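Local coordinates for diacylglycerol kinase (Bacillus anthracis, PDB 3S40), which probably phosphorylates diacylglycerol, or a related lipid, with a nucleoside triphosphate as phosphate donor, at residues Thr6-Val11 with Ala38-Leu42. Residues are numbered along the deposited sequence.
Sequences TKFEKV and AFPDL
Water does much of the bonding where these two segments start to pair: a single direct hydrogen bond joins them, Val11 N to Asp41 O at 3.0 Å (N-H...O 158°), with a water on each side of it. One water hydrogen-bonds Glu9 O (2.8 Å) and accepts from Asp41 N (3.0 Å), filling the gap before the chains converge; the second is within hydrogen-bonding distance of Val11 O and Asp41 OD1, 2.8 Å from each. Glu9 (phi/psi -71/-43) kinks the chain before Lys10 (-125/135) and Val11 (-125/136) extend, alongside extended Asp41 (-137/100) and Leu42 (-131/126). CA atoms are 5.2 Å apart at Lys10-Asp41 and 4.9 Å at Val11-Leu42, the latter a parallel bridge in which Leu42 CA approaches Val11 O at 3.5 Å as a CA-H...O contact. Strands 11-15 and 42-46 begin here, linked through helix 24-38 as a right-handed beta-alpha-beta crossover in the parallel sheet of the catalytic domain; 42-46 is its edge strand. Phe39, the first residue off that helix, has chi1 m and lays its ring face against Val11 CG2, a CH-pi contact 4.0 Å from the centroid and 26° off the normal. Val11 (chi1 t) also brings CG1 to 3.6 Å from Leu42 CD1. Phe8, likewise m, meets Phe39 CE1 through CD2 at 4.2 Å, and Leu66 of strand 66-71 touches both side chains. Upstream, Thr6 OG1 accepts from Phe8 N at 2.8 Å, forming an ST turn, and is also hydrogen-bonded to Glu123. Lys10 NZ stays 4.6 Å from Asp41 OD2, beyond salt-bridge range.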
ATOM      1  N   THR A   6     -17.315 -20.555   8.392  1.00 85.98           N
ATOM      2  CA  THR A   6     -16.509 -19.460   7.870  1.00 69.49           C
ATOM      3  C   THR A   6     -16.345 -19.532   6.351  1.00 60.82           C
ATOM      4  O   THR A   6     -16.515 -20.587   5.748  1.00 67.79           O
ATOM      5  CB  THR A   6     -15.125 -19.423   8.570  1.00 54.55           C
ATOM      6  OG1 THR A   6     -14.146 -18.858   7.695  1.00 43.95           O
ATOM      7  CG2 THR A   6     -14.672 -20.838   8.979  1.00 52.44           C
ATOM      8  N   LYS A   7     -16.028 -18.402   5.728  1.00 45.90           N
ATOM      9  CA  LYS A   7     -15.757 -18.393   4.301  1.00 40.22           C
ATOM     10  C   LYS A   7     -14.284 -18.700   3.989  1.00 34.88           C
ATOM     11  O   LYS A   7     -13.857 -18.604   2.840  1.00 31.88           O
ATOM     12  CB  LYS A   7     -16.165 -17.047   3.688  1.00 49.30           C
ATOM     13  CG  LYS A   7     -15.182 -15.922   3.934  1.00 51.92           C
ATOM     14  CD  LYS A   7     -15.684 -14.606   3.334  1.00 59.89           C
ATOM     15  CE  LYS A   7     -16.925 -14.100   4.052  1.00 55.59           C
ATOM     16  NZ  LYS A   7     -17.224 -12.661   3.766  1.00 49.04           N
ATOM     17  N   PHE A   8     -13.511 -19.052   5.010  1.00 28.22           N
ATOM     18  CA  PHE A   8     -12.100 -19.368   4.825  1.00 28.48           C
ATOM     19  C   PHE A   8     -11.772 -20.726   5.427  1.00 32.69           C
ATOM     20  O   PHE A   8     -11.548 -20.838   6.624  1.00 28.75           O
ATOM     21  CB  PHE A   8     -11.214 -18.311   5.480  1.00 26.33           C
ATOM     22  CG  PHE A   8     -11.472 -16.921   4.991  1.00 19.97           C
ATOM     23  CD1 PHE A   8     -11.272 -16.594   3.655  1.00 21.53           C
ATOM     24  CD2 PHE A   8     -11.902 -15.939   5.870  1.00 25.85           C
ATOM     25  CE1 PHE A   8     -11.515 -15.300   3.193  1.00 23.49           C
ATOM     26  CE2 PHE A   8     -12.143 -14.629   5.418  1.00 31.17           C
ATOM     27  CZ  PHE A   8     -11.950 -14.317   4.084  1.00 24.08           C
ATOM     28  N   GLU A   9     -11.728 -21.749   4.582  1.00 21.46           N
ATOM     29  CA  GLU A   9     -11.566 -23.117   5.059  1.00 37.62           C
ATOM     30  C   GLU A   9     -10.145 -23.325   5.582  1.00 31.13           C
ATOM     31  O   GLU A   9      -9.948 -23.913   6.632  1.00 26.37           O
ATOM     32  CB  GLU A   9     -11.859 -24.085   3.924  1.00 45.14           C
ATOM     33  CG  GLU A   9     -12.337 -25.441   4.378  1.00 61.63           C
ATOM     34  CD  GLU A   9     -12.640 -26.351   3.204  1.00 77.06           C
ATOM     35  OE1 GLU A   9     -11.721 -27.078   2.762  1.00 79.58           O
ATOM     36  OE2 GLU A   9     -13.793 -26.324   2.717  1.00 78.93           O
ATOM     37  N   LYS A  10      -9.160 -22.814   4.848  1.00 28.62           N
ATOM     38  CA  LYS A  10      -7.773 -22.898   5.273  1.00 24.97           C
ATOM     39  C   LYS A  10      -7.129 -21.525   5.311  1.00 24.83           C
ATOM     40  O   LYS A  10      -7.283 -20.695   4.388  1.00 18.80           O
ATOM     41  CB  LYS A  10      -6.981 -23.845   4.369  1.00 26.89           C
ATOM     42  CG  LYS A  10      -7.507 -25.268   4.420  1.00 30.59           C
ATOM     43  CD  LYS A  10      -7.173 -26.020   3.164  1.00 32.42           C
ATOM     44  CE  LYS A  10      -5.858 -26.740   3.282  1.00 48.94           C
ATOM     45  NZ  LYS A  10      -5.983 -28.122   2.728  1.00 51.38           N
ATOM     46  N   VAL A  11      -6.416 -21.298   6.398  1.00 13.80           N
ATOM     47  CA  VAL A  11      -5.776 -20.018   6.683  1.00 12.34           C
ATOM     48  C   VAL A  11      -4.279 -20.224   6.919  1.00 22.99           C
ATOM     49  O   VAL A  11      -3.858 -21.173   7.603  1.00 18.11           O
ATOM     50  CB  VAL A  11      -6.419 -19.336   7.925  1.00 15.40           C
ATOM     51  CG1 VAL A  11      -5.745 -17.999   8.236  1.00 10.84           C
ATOM     52  CG2 VAL A  11      -7.942 -19.175   7.741  1.00 17.12           C
ATOM     53  N   ALA A  38     -11.236 -19.077  15.698  1.00 32.44           N
ATOM     54  CA  ALA A  38     -12.153 -18.777  14.607  1.00 29.75           C
ATOM     55  C   ALA A  38     -11.946 -19.708  13.426  1.00 26.23           C
ATOM     56  O   ALA A  38     -12.908 -20.112  12.792  1.00 25.33           O
ATOM     57  CB  ALA A  38     -12.013 -17.317  14.163  1.00 25.23           C
ATOM     58  N   PHE A  39     -10.693 -20.061  13.146  1.00 22.41           N
ATOM     59  CA  PHE A  39     -10.371 -20.840  11.944  1.00 25.84           C
ATOM     60  C   PHE A  39      -9.867 -22.263  12.249  1.00 30.98           C
ATOM     61  O   PHE A  39      -8.733 -22.447  12.658  1.00 23.99           O
ATOM     62  CB  PHE A  39      -9.337 -20.079  11.107  1.00 21.66           C
ATOM     63  CG  PHE A  39      -9.716 -18.641  10.827  1.00 22.34           C
ATOM     64  CD1 PHE A  39     -10.895 -18.334  10.150  1.00 24.18           C
ATOM     65  CD2 PHE A  39      -8.892 -17.604  11.226  1.00 17.10           C
ATOM     66  CE1 PHE A  39     -11.242 -17.014   9.877  1.00 25.54           C
ATOM     67  CE2 PHE A  39      -9.229 -16.283  10.962  1.00 30.35           C
ATOM     68  CZ  PHE A  39     -10.418 -15.986  10.279  1.00 23.57           C
ATOM     69  N   PRO A  40     -10.700 -23.278  12.009  1.00 33.43           N
ATOM     70  CA  PRO A  40     -10.368 -24.648  12.423  1.00 30.92           C
ATOM     71  C   PRO A  40      -9.170 -25.287  11.693  1.00 31.78           C
ATOM     72  O   PRO A  40      -8.761 -26.384  12.073  1.00 29.37           O
ATOM     73  CB  PRO A  40     -11.653 -25.418  12.113  1.00 37.96           C
ATOM     74  CG  PRO A  40     -12.244 -24.682  10.970  1.00 41.37           C
ATOM     75  CD  PRO A  40     -11.949 -23.227  11.236  1.00 34.11           C
ATOM     76  N   ASP A  41      -8.630 -24.633  10.670  1.00 24.28           N
ATOM     77  CA  ASP A  41      -7.411 -25.103  10.002  1.00 24.24           C
ATOM     78  C   ASP A  41      -6.497 -23.925   9.747  1.00 30.76           C
ATOM     79  O   ASP A  41      -6.672 -23.171   8.783  1.00 25.74           O
ATOM     80  CB  ASP A  41      -7.741 -25.806   8.683  1.00 24.73           C
ATOM     81  CG  ASP A  41      -6.505 -26.371   7.972  1.00 26.94           C
ATOM     82  OD1 ASP A  41      -5.370 -25.880   8.169  1.00 28.71           O
ATOM     83  OD2 ASP A  41      -6.672 -27.312   7.171  1.00 30.48           O
ATOM     84  N   LEU A  42      -5.503 -23.789  10.608  1.00 24.03           N
ATOM     85  CA  LEU A  42      -4.683 -22.600  10.641  1.00 14.14           C
ATOM     86  C   LEU A  42      -3.208 -22.982  10.637  1.00 22.73           C
ATOM     87  O   LEU A  42      -2.752 -23.755  11.464  1.00 24.93           O
ATOM     88  CB  LEU A  42      -5.017 -21.791  11.891  1.00 18.14           C
ATOM     89  CG  LEU A  42      -4.122 -20.592  12.223  1.00 28.83           C
ATOM     90  CD1 LEU A  42      -4.194 -19.573  11.094  1.00 26.39           C
ATOM     91  CD2 LEU A  42      -4.530 -19.945  13.569  1.00 15.91           C
TER
HETATM   92  O   HOH W   1      -9.639 -22.385   8.988  1.00 29.75           O
HETATM   93  O   HOH W   2      -4.066 -23.837   6.679  1.00 23.07           O